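Local coordinates for uncharacterized protein CPE2226 (Clostridium perfringens, PDB 3O6U) that is of unknown function but probably binds flavin mononucleotide through a small alpha-plus-beta FMN-binding domain, at residues L2-Y7 against K26-K31; D6-T11 against T114-V119; Y19-S24 against K99-K104; E34-E39 against Q72-L77; S62-A67 against D86-A91. All coordinates share one frame; numbering follows the deposited sequence.

Contact 1: residues L2-Y7 against K26-K31; sequences LKDGDY and KVSDGK
Leu2 touches both Val27 and the turn beyond it: its CB rests on Val27 CG1 at 3.6 Å, and its carbonyl O takes a CA-H...O contact from Gly30. Lys3 contributes its carbonyl O, which lies beside Val27 CB, while its side chain turns away. Asp4 makes a two-pronged polar contact with the backbone of the turn. Its OD1 receives Gly30 N at 2.8 Å on the syn lone pair, and its OD2 receives Asp29 N at 2.7 Å, also on the syn side but 29° out of the carboxylate plane. CG stands beside the Asp4 backbone N (chi1 -74°), from where the carboxylate reaches over to these two successive N-H groups. Strand pairing begins at Gly5, in an antiparallel hydrogen-bonded pair with Val27: Gly5 N donates to Val27 O at 3.0 Å, and Val27 N returns a bond to Gly5 O at 2.9 Å. The backbone at Gly5, with phi 141°, is one that only glycine adopts comfortably. Asp6 faces Lys26 in the next, non-hydrogen-bonded pair. The lysine chain runs beside the aspartate and bends at its last two torsions, bringing NZ to the syn lone pair of Asp6 OD2 at 2.7 Å, with a weaker bond to OD1. Tyr7 crosses Val27 on the other face, CE2 lying 3.9 Å from CG2, under cover of Val105 and Ala109 of helix 92-111. The mouth of this beta hairpin is thus held by two carboxylates, one paired with the Lys26 ammonium, which probably offsets its charge, the other probably stabilised by two nearly straight peptide N-H bonds.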
# COMPACT_ATOMS: atom_id res chain seq x y z
N LEU A 2 -17.97 -6.41 2.86
CA LEU A 2 -17.29 -5.68 1.81
C LEU A 2 -18.11 -5.62 0.51
O LEU A 2 -18.44 -6.66 -0.07
CB LEU A 2 -15.91 -6.33 1.53
CG LEU A 2 -14.67 -5.75 2.25
CD1 LEU A 2 -14.98 -5.27 3.65
CD2 LEU A 2 -13.55 -6.79 2.27
N LYS A 3 -18.49 -4.42 0.10
CA LYS A 3 -19.18 -4.24 -1.17
C LYS A 3 -18.15 -4.48 -2.30
O LYS A 3 -17.01 -3.98 -2.26
CB LYS A 3 -19.72 -2.81 -1.32
CG LYS A 3 -20.55 -2.30 -0.16
CD LYS A 3 -21.86 -3.05 -0.02
CE LYS A 3 -22.65 -2.57 1.18
NZ LYS A 3 -23.26 -1.23 0.94
N ASP A 4 -18.55 -5.24 -3.30
CA ASP A 4 -17.69 -5.52 -4.44
C ASP A 4 -17.35 -4.23 -5.20
O ASP A 4 -18.09 -3.25 -5.15
CB ASP A 4 -18.40 -6.50 -5.39
CG ASP A 4 -18.42 -7.92 -4.86
OD1 ASP A 4 -18.11 -8.14 -3.66
OD2 ASP A 4 -18.75 -8.82 -5.65
N GLY A 5 -16.21 -4.25 -5.87
CA GLY A 5 -15.82 -3.10 -6.66
C GLY A 5 -14.34 -2.86 -6.56
O GLY A 5 -13.60 -3.69 -6.02
N ASP A 6 -13.91 -1.72 -7.09
CA ASP A 6 -12.51 -1.33 -7.01
C ASP A 6 -12.41 -0.13 -6.08
O ASP A 6 -13.20 0.80 -6.17
CB ASP A 6 -11.94 -0.96 -8.39
CG ASP A 6 -11.84 -2.16 -9.32
OD1 ASP A 6 -12.55 -2.21 -10.35
OD2 ASP A 6 -11.05 -3.07 -9.04
N TYR A 7 -11.45 -0.16 -5.16
CA TYR A 7 -11.24 0.96 -4.25
C TYR A 7 -9.76 1.33 -4.24
O TYR A 7 -8.88 0.47 -4.26
CB TYR A 7 -11.75 0.65 -2.84
CG TYR A 7 -13.15 0.08 -2.84
CD1 TYR A 7 -14.26 0.87 -2.64
CD2 TYR A 7 -13.34 -1.27 -3.08
CE1 TYR A 7 -15.54 0.33 -2.67
CE2 TYR A 7 -14.59 -1.82 -3.11
CZ TYR A 7 -15.69 -1.03 -2.91
OH TYR A 7 -16.94 -1.61 -2.97
N LYS A 26 -9.38 -4.91 -5.18
CA LYS A 26 -10.57 -5.32 -5.91
C LYS A 26 -11.26 -6.30 -4.94
O LYS A 26 -10.64 -7.16 -4.31
CB LYS A 26 -10.23 -5.97 -7.26
CG LYS A 26 -11.45 -6.39 -8.09
CD LYS A 26 -11.06 -7.04 -9.43
CE LYS A 26 -10.44 -6.05 -10.41
NZ LYS A 26 -11.41 -5.01 -10.87
N VAL A 27 -12.57 -6.10 -4.78
CA VAL A 27 -13.36 -6.93 -3.89
C VAL A 27 -14.39 -7.65 -4.75
O VAL A 27 -15.15 -7.02 -5.49
CB VAL A 27 -14.09 -6.07 -2.81
CG1 VAL A 27 -14.89 -6.98 -1.88
CG2 VAL A 27 -13.08 -5.21 -2.00
N SER A 28 -14.42 -8.97 -4.65
CA SER A 28 -15.35 -9.76 -5.45
C SER A 28 -16.00 -10.82 -4.60
O SER A 28 -15.31 -11.68 -4.06
CB SER A 28 -14.62 -10.45 -6.60
OG SER A 28 -15.51 -11.29 -7.32
N ASP A 29 -17.32 -10.78 -4.51
CA ASP A 29 -18.06 -11.73 -3.69
C ASP A 29 -17.61 -11.49 -2.26
O ASP A 29 -17.33 -12.43 -1.51
CB ASP A 29 -17.75 -13.18 -4.09
CG ASP A 29 -18.92 -14.12 -3.82
OD1 ASP A 29 -20.03 -13.87 -4.35
OD2 ASP A 29 -18.72 -15.12 -3.09
N GLY A 30 -17.53 -10.20 -1.91
CA GLY A 30 -17.14 -9.76 -0.58
C GLY A 30 -15.72 -10.10 -0.18
O GLY A 30 -15.38 -10.10 1.01
N LYS A 31 -14.87 -10.38 -1.15
CA LYS A 31 -13.51 -10.74 -0.78
C LYS A 31 -12.43 -9.93 -1.47
O LYS A 31 -12.54 -9.64 -2.66
CB LYS A 31 -13.31 -12.25 -1.06
CG LYS A 31 -14.18 -13.15 -0.18
CD LYS A 31 -13.86 -14.63 -0.38
CE LYS A 31 -15.04 -15.52 0.05
NZ LYS A 31 -14.95 -16.94 -0.48

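Contact 2: residues D6-T11 against T114-V119; sequences DYTVET and TEATLV
Asp6 and Thr114 do not bond directly; a water lies between their carbonyls, donating to Asp6 O at 2.8 Å and to Thr114 O at 2.6 Å. Past this wet end the two chains close into a short parallel ladder, the one parallel pairing in a sheet whose other neighbours are antiparallel. It starts with a weak bond from Thr117 N to Thr8 O at 3.3 Å. Glu10 N then donates to Thr117 O at 3.1 Å, and Val119 N to Glu10 O at 2.7 Å, the last donor tilted 27° from the carbonyl plane. Glu10 therefore bonds the partner strand through both its N and its O, on either side of Leu118. CA-H groups of Ala116 and Leu118 add contacts to the same carbonyls, Thr8 O and Glu10 O. Side chains on one face are Val9, Thr11, Thr117 and Val119. Val9 CG1 sits between its backbone N and carbonyl carbon (chi1 76°), which puts CG2 next to Thr117 O and Val119; the modelled valine-to-valine separation is too short to be trusted. Both valines also touch Leu101 of helix 92-111, and Thr117 OG1 bonds Asn108 of that helix. On the other face Thr8 CG2 lies 4.1 Å from Ala116 CB, and Leu118 CD2 comes within 3.7 Å of Glu10 O. The arrangement is that of a mixed four-stranded sheet in strand order 3-2-1-4, in which the chain leaves helix 92-111 and adds strand 117-119 as an edge, parallel to the first strand.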
# COMPACT_ATOMS: atom_id res chain seq x y z
N ASP A 6 -13.91 -1.72 -7.09
CA ASP A 6 -12.51 -1.33 -7.01
C ASP A 6 -12.41 -0.13 -6.08
O ASP A 6 -13.20 0.80 -6.17
CB ASP A 6 -11.94 -0.96 -8.39
CG ASP A 6 -11.84 -2.16 -9.32
OD1 ASP A 6 -12.55 -2.21 -10.35
OD2 ASP A 6 -11.05 -3.07 -9.04
N TYR A 7 -11.45 -0.16 -5.16
CA TYR A 7 -11.24 0.96 -4.25
C TYR A 7 -9.76 1.33 -4.24
O TYR A 7 -8.88 0.47 -4.26
CB TYR A 7 -11.75 0.65 -2.84
CG TYR A 7 -13.15 0.08 -2.84
CD1 TYR A 7 -14.26 0.87 -2.64
CD2 TYR A 7 -13.34 -1.27 -3.08
CE1 TYR A 7 -15.54 0.33 -2.67
CE2 TYR A 7 -14.59 -1.82 -3.11
CZ TYR A 7 -15.69 -1.03 -2.91
OH TYR A 7 -16.94 -1.61 -2.97
N THR A 8 -9.52 2.63 -4.25
CA THR A 8 -8.19 3.17 -4.27
C THR A 8 -8.04 4.25 -3.21
O THR A 8 -8.89 5.12 -3.05
CB THR A 8 -7.90 3.83 -5.65
OG1 THR A 8 -7.74 2.80 -6.64
CG2 THR A 8 -6.62 4.70 -5.61
N VAL A 9 -6.94 4.16 -2.48
CA VAL A 9 -6.64 5.18 -1.50
C VAL A 9 -5.20 5.62 -1.75
O VAL A 9 -4.38 4.84 -2.24
CB VAL A 9 -6.85 4.65 -0.07
CG1 VAL A 9 -5.73 3.75 0.34
CG2 VAL A 9 -7.00 5.78 0.85
N GLU A 10 -4.91 6.87 -1.43
CA GLU A 10 -3.60 7.46 -1.65
C GLU A 10 -3.25 8.46 -0.56
O GLU A 10 -4.13 9.13 -0.04
CB GLU A 10 -3.61 8.18 -2.99
CG GLU A 10 -2.39 9.01 -3.25
CD GLU A 10 -2.37 9.54 -4.66
OE1 GLU A 10 -2.63 8.73 -5.58
OE2 GLU A 10 -2.09 10.74 -4.85
N THR A 11 -1.96 8.56 -0.22
CA THR A 11 -1.51 9.54 0.78
C THR A 11 -1.76 10.95 0.26
O THR A 11 -1.51 11.24 -0.91
CB THR A 11 -0.01 9.38 1.11
OG1 THR A 11 0.76 9.37 -0.10
CG2 THR A 11 0.24 8.09 1.87
N THR A 114 -17.33 4.82 -3.95
CA THR A 114 -16.65 4.62 -5.21
C THR A 114 -15.40 5.44 -5.44
O THR A 114 -14.41 4.93 -5.97
CB THR A 114 -17.65 4.83 -6.41
OG1 THR A 114 -18.58 5.88 -6.10
CG2 THR A 114 -18.43 3.56 -6.70
N GLU A 115 -15.42 6.69 -5.00
CA GLU A 115 -14.32 7.59 -5.27
C GLU A 115 -13.06 7.33 -4.47
O GLU A 115 -13.12 6.87 -3.34
CB GLU A 115 -14.78 9.04 -5.08
CG GLU A 115 -15.60 9.25 -3.81
CD GLU A 115 -17.10 9.27 -4.07
OE1 GLU A 115 -17.68 8.21 -4.41
OE2 GLU A 115 -17.71 10.36 -3.94
N ALA A 116 -11.92 7.63 -5.08
CA ALA A 116 -10.63 7.47 -4.43
C ALA A 116 -10.50 8.53 -3.34
O ALA A 116 -10.85 9.69 -3.54
CB ALA A 116 -9.51 7.65 -5.44
N THR A 117 -9.97 8.13 -2.19
CA THR A 117 -9.81 9.08 -1.10
C THR A 117 -8.37 9.25 -0.71
O THR A 117 -7.52 8.39 -0.97
CB THR A 117 -10.64 8.68 0.14
OG1 THR A 117 -10.28 7.36 0.53
CG2 THR A 117 -12.12 8.73 -0.17
N LEU A 118 -8.11 10.39 -0.09
CA LEU A 118 -6.79 10.76 0.37
C LEU A 118 -6.67 10.44 1.83
O LEU A 118 -7.60 10.69 2.61
CB LEU A 118 -6.55 12.25 0.15
CG LEU A 118 -6.53 12.70 -1.31
CD1 LEU A 118 -6.11 14.17 -1.34
CD2 LEU A 118 -5.57 11.81 -2.14
N VAL A 119 -5.54 9.85 2.20
CA VAL A 119 -5.29 9.54 3.60
C VAL A 119 -4.10 10.39 4.05
O VAL A 119 -3.04 10.39 3.42
CB VAL A 119 -5.03 8.06 3.81
CG1 VAL A 119 -4.52 7.83 5.22
CG2 VAL A 119 -6.31 7.29 3.58
O HOH W 1 -14.09 2.98 -7.60

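Contact 3: residues Y19-S24 against K99-K104; sequences YKAKLS and KKLAEK
Leu101 and Leu23 face each other between strand 19-24 and helix 99-104, with Ala21 completing the strand side. Leu101 reaches Ala21 through one methyl: CD1 lies 3.7 Å from Ala21 O and 4.0 Å from Ala21 CB, touching the backbone as well as the side chain. Its CG stands beside the backbone N (chi1 -68°) and CD1 extends away from the helix. Nearer the root, Leu101 CB meets Leu23, with CD2 of the latter at 4.1 Å. The segments run at 42° to one another, their axes 8.8 Å apart at closest approach, in the packing of a helix across one face of the sheet in this alpha-plus-beta domain. Leu101 also touches Val9 and Tyr37 of the flanking strands 5-11 and 32-41, so this one residue spans three neighbouring strands. Leu23 answers from the sheet: CG is anti to the backbone N (chi1 172°), the CA-CB bond points to the helix, and CD2 rests against the helix backbone, 3.5 Å from Ala102 N. The same methyl lies 4.0 Å from Ala102 CB. Phe98 and Val105, lying before and after on helix 92-111, touch Leu23 too, while Ala21 is bordered by Gln97 and Tyr37. Lys22, between the two inward residues of the strand, turns its side chain to the other face of the sheet, beside Thr8 and Glu10.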
# COMPACT_ATOMS: atom_id res chain seq x y z
N TYR A 19 8.00 10.85 -1.88
CA TYR A 19 7.18 9.72 -2.29
C TYR A 19 5.80 9.71 -1.70
O TYR A 19 5.60 10.03 -0.52
CB TYR A 19 7.82 8.40 -1.88
CG TYR A 19 9.12 8.15 -2.56
CD1 TYR A 19 9.16 7.66 -3.86
CD2 TYR A 19 10.32 8.40 -1.90
CE1 TYR A 19 10.37 7.42 -4.49
CE2 TYR A 19 11.53 8.18 -2.50
CZ TYR A 19 11.56 7.69 -3.80
OH TYR A 19 12.79 7.46 -4.38
N LYS A 20 4.84 9.36 -2.54
CA LYS A 20 3.48 9.16 -2.07
C LYS A 20 3.24 7.65 -2.11
O LYS A 20 4.04 6.90 -2.68
CB LYS A 20 2.46 9.81 -2.99
CG LYS A 20 2.36 11.30 -2.82
CD LYS A 20 1.38 11.86 -3.82
CE LYS A 20 1.18 13.35 -3.61
NZ LYS A 20 0.19 13.89 -4.59
N ALA A 21 2.15 7.21 -1.50
CA ALA A 21 1.80 5.80 -1.57
C ALA A 21 0.32 5.59 -1.92
O ALA A 21 -0.59 6.29 -1.46
CB ALA A 21 2.20 5.05 -0.31
N LYS A 22 0.11 4.57 -2.74
CA LYS A 22 -1.17 4.22 -3.30
C LYS A 22 -1.52 2.77 -3.02
O LYS A 22 -0.68 1.89 -3.18
CB LYS A 22 -1.07 4.43 -4.81
CG LYS A 22 -2.34 4.84 -5.48
CD LYS A 22 -2.19 4.81 -6.98
CE LYS A 22 -3.56 4.81 -7.64
NZ LYS A 22 -3.56 5.59 -8.91
N LEU A 23 -2.75 2.53 -2.58
CA LEU A 23 -3.21 1.17 -2.40
C LEU A 23 -4.52 0.96 -3.17
O LEU A 23 -5.48 1.71 -2.98
CB LEU A 23 -3.45 0.84 -0.93
CG LEU A 23 -4.13 -0.51 -0.63
CD1 LEU A 23 -3.33 -1.67 -1.23
CD2 LEU A 23 -4.28 -0.68 0.89
N SER A 24 -4.53 -0.02 -4.07
CA SER A 24 -5.75 -0.36 -4.76
C SER A 24 -6.15 -1.78 -4.41
O SER A 24 -5.30 -2.65 -4.20
CB SER A 24 -5.62 -0.29 -6.29
OG SER A 24 -5.83 1.02 -6.73
N LYS A 99 -0.47 -0.33 6.36
CA LYS A 99 -1.56 -0.67 7.25
C LYS A 99 -2.60 0.44 7.35
O LYS A 99 -3.79 0.16 7.31
CB LYS A 99 -1.03 -1.08 8.64
CG LYS A 99 -0.27 -2.43 8.59
CD LYS A 99 0.36 -2.85 9.92
CE LYS A 99 -0.70 -3.15 10.98
NZ LYS A 99 -0.17 -4.00 12.08
N LYS A 100 -2.16 1.70 7.44
CA LYS A 100 -3.13 2.81 7.52
C LYS A 100 -4.01 2.92 6.26
O LYS A 100 -5.23 3.08 6.35
CB LYS A 100 -2.43 4.14 7.82
CG LYS A 100 -1.83 4.24 9.24
CD LYS A 100 -1.17 5.60 9.49
CE LYS A 100 -0.52 5.70 10.88
NZ LYS A 100 0.95 5.43 10.87
N LEU A 101 -3.38 2.81 5.09
CA LEU A 101 -4.09 2.83 3.80
C LEU A 101 -5.07 1.63 3.72
O LEU A 101 -6.21 1.78 3.26
CB LEU A 101 -3.08 2.81 2.64
CG LEU A 101 -2.22 4.08 2.49
CD1 LEU A 101 -1.22 3.93 1.36
CD2 LEU A 101 -3.12 5.26 2.24
N ALA A 102 -4.64 0.44 4.14
CA ALA A 102 -5.56 -0.70 4.18
C ALA A 102 -6.78 -0.43 5.10
O ALA A 102 -7.91 -0.74 4.72
CB ALA A 102 -4.83 -1.96 4.64
N GLU A 103 -6.57 0.14 6.29
CA GLU A 103 -7.70 0.43 7.17
C GLU A 103 -8.68 1.35 6.44
O GLU A 103 -9.88 1.08 6.40
CB GLU A 103 -7.24 1.09 8.49
CG GLU A 103 -6.24 0.23 9.27
CD GLU A 103 -5.59 0.93 10.46
OE1 GLU A 103 -6.16 1.93 10.97
OE2 GLU A 103 -4.51 0.46 10.91
N LYS A 104 -8.18 2.41 5.81
CA LYS A 104 -9.07 3.32 5.13
C LYS A 104 -9.71 2.75 3.87
O LYS A 104 -10.89 3.00 3.63
CB LYS A 104 -8.36 4.64 4.81
CG LYS A 104 -9.33 5.68 4.26
CD LYS A 104 -10.39 6.04 5.30
CE LYS A 104 -11.29 7.18 4.82
NZ LYS A 104 -12.28 7.61 5.87

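Contact 4: residues E34-E39 against Q72-L77; sequences EAKYNE and QLEKAL
Glu74 OE2 is gripped from two directions, by Tyr37 N at 2.9 Å and by a salt bridge to Arg49 NH1. The peptide N-H points almost straight at the oxygen (169°) and meets it on the anti side, 31° out of the carboxylate plane. Here helix 66-80 packs against strand 32-41 of the alpha-plus-beta domain: the short segments run roughly antiparallel, at 150°, with axes 7.6 Å apart. Glu74 bridges them with its chain extended beyond CG, CG itself standing beside the backbone N, and its carboxylate reaches the strand backbone from Ala35 O to Tyr37 N. Its aliphatic part rests on Ala35 O, which is 3.3 Å from Glu74 CG. The other carboxylate oxygen, OE1, comes within 3.2 Å of Ala35 O, two acceptors with no bond between them. Ala35 CB fits against the helix between Glu74 and Leu77, 3.7 Å from Glu74 O and 4.0 Å from Leu77 CD2. Two residues along the strand, Tyr37 likewise turns toward the helix, with CG anti to the backbone N. Its ring lies side by side with Leu73, CE2 at 4.2 Å from Leu73 CD1, and meets Phe98 of helix 92-111 edge-to-face. Leu73 and Leu77 also touch Phe98, so the two helices and the strand share one apolar layer. At the far end of the tyrosine the hydroxyl is held by Gln97 NE2 and donates to Glu39, OH lying 2.9 Å from OE2 on the anti lone pair of that oxygen.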
# COMPACT_ATOMS: atom_id res chain seq x y z
N GLU A 34 -7.73 -8.71 -5.34
CA GLU A 34 -6.53 -8.13 -5.94
C GLU A 34 -6.09 -7.00 -4.99
O GLU A 34 -6.93 -6.30 -4.41
CB GLU A 34 -6.80 -7.51 -7.31
CG GLU A 34 -7.59 -8.36 -8.29
CD GLU A 34 -6.73 -9.33 -9.08
OE1 GLU A 34 -5.54 -9.02 -9.34
OE2 GLU A 34 -7.26 -10.40 -9.46
N ALA A 35 -4.79 -6.82 -4.84
CA ALA A 35 -4.26 -5.76 -4.01
C ALA A 35 -2.99 -5.20 -4.67
O ALA A 35 -2.05 -5.94 -4.93
CB ALA A 35 -3.95 -6.29 -2.62
N LYS A 36 -3.00 -3.89 -4.97
CA LYS A 36 -1.85 -3.22 -5.60
C LYS A 36 -1.33 -2.05 -4.77
O LYS A 36 -2.01 -1.05 -4.57
CB LYS A 36 -2.19 -2.75 -7.03
CG LYS A 36 -0.98 -2.19 -7.82
CD LYS A 36 -1.07 -2.50 -9.32
CE LYS A 36 -0.85 -1.26 -10.23
NZ LYS A 36 0.50 -0.62 -10.13
N TYR A 37 -0.11 -2.19 -4.27
CA TYR A 37 0.46 -1.13 -3.44
C TYR A 37 1.78 -0.60 -3.99
O TYR A 37 2.71 -1.35 -4.22
CB TYR A 37 0.65 -1.63 -2.00
CG TYR A 37 1.41 -0.68 -1.10
CD1 TYR A 37 0.78 0.41 -0.51
CD2 TYR A 37 2.77 -0.88 -0.83
CE1 TYR A 37 1.48 1.28 0.33
CE2 TYR A 37 3.48 -0.01 -0.01
CZ TYR A 37 2.83 1.07 0.57
OH TYR A 37 3.52 1.92 1.40
N ASN A 38 1.85 0.71 -4.17
CA ASN A 38 3.05 1.35 -4.67
C ASN A 38 3.44 2.65 -4.00
O ASN A 38 2.61 3.54 -3.82
CB ASN A 38 2.92 1.69 -6.16
CG ASN A 38 2.92 0.48 -7.04
OD1 ASN A 38 3.96 -0.14 -7.26
ND2 ASN A 38 1.76 0.12 -7.55
N GLU A 39 4.71 2.73 -3.60
CA GLU A 39 5.29 3.99 -3.16
C GLU A 39 5.82 4.56 -4.50
O GLU A 39 6.25 3.82 -5.38
CB GLU A 39 6.38 3.77 -2.13
CG GLU A 39 5.76 3.21 -0.83
CD GLU A 39 6.77 2.59 0.12
OE1 GLU A 39 7.98 2.61 -0.20
OE2 GLU A 39 6.36 2.09 1.19
N GLN A 72 4.95 -8.32 -1.01
CA GLN A 72 4.63 -9.08 0.20
C GLN A 72 3.42 -8.50 0.92
O GLN A 72 2.50 -9.25 1.29
CB GLN A 72 5.82 -9.15 1.15
CG GLN A 72 6.87 -10.12 0.63
CD GLN A 72 8.11 -10.21 1.49
OE1 GLN A 72 8.04 -10.09 2.71
NE2 GLN A 72 9.25 -10.47 0.85
N LEU A 73 3.40 -7.18 1.08
CA LEU A 73 2.30 -6.50 1.76
C LEU A 73 0.99 -6.77 1.04
O LEU A 73 -0.06 -7.02 1.67
CB LEU A 73 2.60 -5.00 1.85
CG LEU A 73 3.83 -4.70 2.71
CD1 LEU A 73 4.31 -3.29 2.47
CD2 LEU A 73 3.48 -4.89 4.17
N GLU A 74 1.05 -6.74 -0.29
CA GLU A 74 -0.12 -7.00 -1.10
C GLU A 74 -0.69 -8.38 -0.80
O GLU A 74 -1.90 -8.53 -0.59
CB GLU A 74 0.24 -6.94 -2.60
CG GLU A 74 0.63 -5.55 -3.11
CD GLU A 74 1.03 -5.57 -4.58
OE1 GLU A 74 1.03 -6.67 -5.18
OE2 GLU A 74 1.36 -4.51 -5.15
N LYS A 75 0.18 -9.39 -0.76
CA LYS A 75 -0.27 -10.77 -0.54
C LYS A 75 -0.81 -10.99 0.86
O LYS A 75 -1.85 -11.63 1.04
CB LYS A 75 0.86 -11.75 -0.81
CG LYS A 75 1.36 -11.74 -2.23
CD LYS A 75 2.56 -12.65 -2.35
CE LYS A 75 3.49 -12.24 -3.50
NZ LYS A 75 4.68 -11.45 -3.02
N ALA A 76 -0.09 -10.47 1.86
CA ALA A 76 -0.49 -10.60 3.26
C ALA A 76 -1.87 -10.01 3.46
O ALA A 76 -2.63 -10.49 4.30
CB ALA A 76 0.51 -9.91 4.17
N LEU A 77 -2.19 -8.97 2.72
CA LEU A 77 -3.50 -8.34 2.81
C LEU A 77 -4.55 -9.31 2.28
O LEU A 77 -5.58 -9.52 2.90
CB LEU A 77 -3.52 -7.05 1.97
CG LEU A 77 -4.85 -6.27 1.97
CD1 LEU A 77 -5.27 -5.92 3.39
CD2 LEU A 77 -4.70 -5.02 1.13

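Contact 5: residues S62-A67 against D86-A91; sequences SGIGPA and DVITGA
A type II beta turn from Ile88 to Ala91, closed by Ala91 N donating to Ile88 O at 2.8 Å, sets Gly90 beside Ser62, their CA atoms 4.9 Å apart. Gly90 takes the positive phi (95°) of the turn's third position. Ser62, the last residue of helix 52-62, donates through OG to Gly90 O at 2.8 Å, in the carbonyl plane and on a lone pair. The same OG accepts Ile64 N at 3.2 Å, which makes an ST turn where the chain leaves the helix. Ile64 carries the apolar part of the contact. Its CG2 lies 3.6 Å from Thr89 O and 4.0 Å from Ala91 CB, while CG1 is anti to the backbone N (chi1 -162°), and CD1 beyond it touches Ile88 CG2 at 3.9 Å. The two isoleucine side chains cross at about a right angle. Ile88 leans on Gln72 and Leu73 as well, and Ser95 OG bonds both Ile88 N and Ala91 O at the start of helix 92-111. The sequence Thr89-Gly90-Ala91-Thr92 resembles the S/T-G-A-T flavin-attachment sequence of NqrC-type proteins, consistent with a possible role in FMN binding; attachment here is not established. Met58 O is a further partner of Ser62 OG, so two carbonyls probably compete for one hydroxyl proton. With Ile64 N as donor, that single oxygen ties a helix end, the following turn and the Thr-Gly-Ala segment together.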
# COMPACT_ATOMS: atom_id res chain seq x y z
N SER A 62 18.93 -2.52 5.62
CA SER A 62 18.02 -3.28 6.46
C SER A 62 17.85 -4.72 6.02
O SER A 62 17.38 -5.54 6.79
CB SER A 62 16.63 -2.63 6.40
OG SER A 62 15.97 -3.00 5.19
N GLY A 63 18.21 -4.98 4.77
CA GLY A 63 18.05 -6.31 4.20
C GLY A 63 16.83 -6.48 3.29
O GLY A 63 16.58 -7.60 2.83
N ILE A 64 16.08 -5.40 3.02
CA ILE A 64 14.88 -5.51 2.17
C ILE A 64 14.29 -4.19 1.65
O ILE A 64 14.09 -3.24 2.41
CB ILE A 64 13.74 -6.34 2.91
CG1 ILE A 64 12.70 -6.83 1.90
CG2 ILE A 64 13.05 -5.52 3.99
CD1 ILE A 64 11.47 -7.47 2.53
N GLY A 65 14.02 -4.18 0.34
CA GLY A 65 13.45 -3.03 -0.35
C GLY A 65 12.05 -3.23 -0.93
O GLY A 65 11.51 -4.35 -0.94
N PRO A 66 11.50 -2.14 -1.52
CA PRO A 66 10.16 -2.13 -2.13
C PRO A 66 9.84 -3.27 -3.08
O PRO A 66 8.74 -3.83 -3.04
CB PRO A 66 10.11 -0.77 -2.86
CG PRO A 66 11.28 0.01 -2.30
CD PRO A 66 12.32 -1.00 -1.96
N ALA A 67 10.81 -3.56 -3.92
CA ALA A 67 10.73 -4.64 -4.89
C ALA A 67 10.31 -5.92 -4.19
O ALA A 67 9.56 -6.72 -4.74
CB ALA A 67 12.06 -4.80 -5.58
N ASP A 86 1.14 -8.34 9.91
CA ASP A 86 2.38 -8.27 10.68
C ASP A 86 3.35 -7.36 9.94
O ASP A 86 3.47 -7.46 8.71
CB ASP A 86 3.00 -9.66 10.82
CG ASP A 86 1.97 -10.75 11.11
OD1 ASP A 86 1.14 -10.57 12.03
OD2 ASP A 86 2.00 -11.79 10.42
N VAL A 87 4.07 -6.49 10.65
CA VAL A 87 4.98 -5.63 9.93
C VAL A 87 6.11 -6.47 9.37
O VAL A 87 6.34 -7.58 9.82
CB VAL A 87 5.47 -4.41 10.81
CG1 VAL A 87 4.29 -3.83 11.58
CG2 VAL A 87 6.59 -4.79 11.73
N ILE A 88 6.74 -5.99 8.30
CA ILE A 88 7.84 -6.75 7.72
C ILE A 88 9.18 -6.20 8.23
O ILE A 88 9.53 -5.03 8.05
CB ILE A 88 7.80 -6.73 6.17
CG1 ILE A 88 6.62 -7.56 5.67
CG2 ILE A 88 9.10 -7.29 5.59
CD1 ILE A 88 6.14 -7.16 4.28
N THR A 89 9.91 -7.08 8.90
CA THR A 89 11.22 -6.78 9.47
C THR A 89 12.10 -6.10 8.43
O THR A 89 12.37 -6.67 7.38
CB THR A 89 11.93 -8.09 9.89
OG1 THR A 89 10.97 -9.01 10.42
CG2 THR A 89 13.01 -7.81 10.93
N GLY A 90 12.55 -4.89 8.75
CA GLY A 90 13.44 -4.15 7.87
C GLY A 90 12.72 -3.18 6.95
O GLY A 90 13.34 -2.51 6.12
N ALA A 91 11.40 -3.12 7.10
CA ALA A 91 10.54 -2.26 6.29
C ALA A 91 9.33 -1.97 7.16
O ALA A 91 8.19 -2.14 6.74
CB ALA A 91 10.11 -3.00 5.00

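In the fold
Contacts 1 to 4 are built on one sheet. Contacts 1 and 2 share Asp6 and Tyr7 on strand 5-11, pairing it with a different neighbour on each side, their centres about 14 Å apart. Contact 3 lies nearest the middle of the chain, its centre about 8 Å from that of contact 2 and about 9 Å from that of contact 4, and probable backbone hydrogen bonds, such as Lys22 N to Asn38 O at 2.9 Å, join it to the latter. Contact 5 meets contact 4 through Ile88 CD1, 3.5 Å from Leu73 CD2. It holds the presumed flavin motif, its centre about 28 Å from that of contact 1, on the opposite side of the chain's centre.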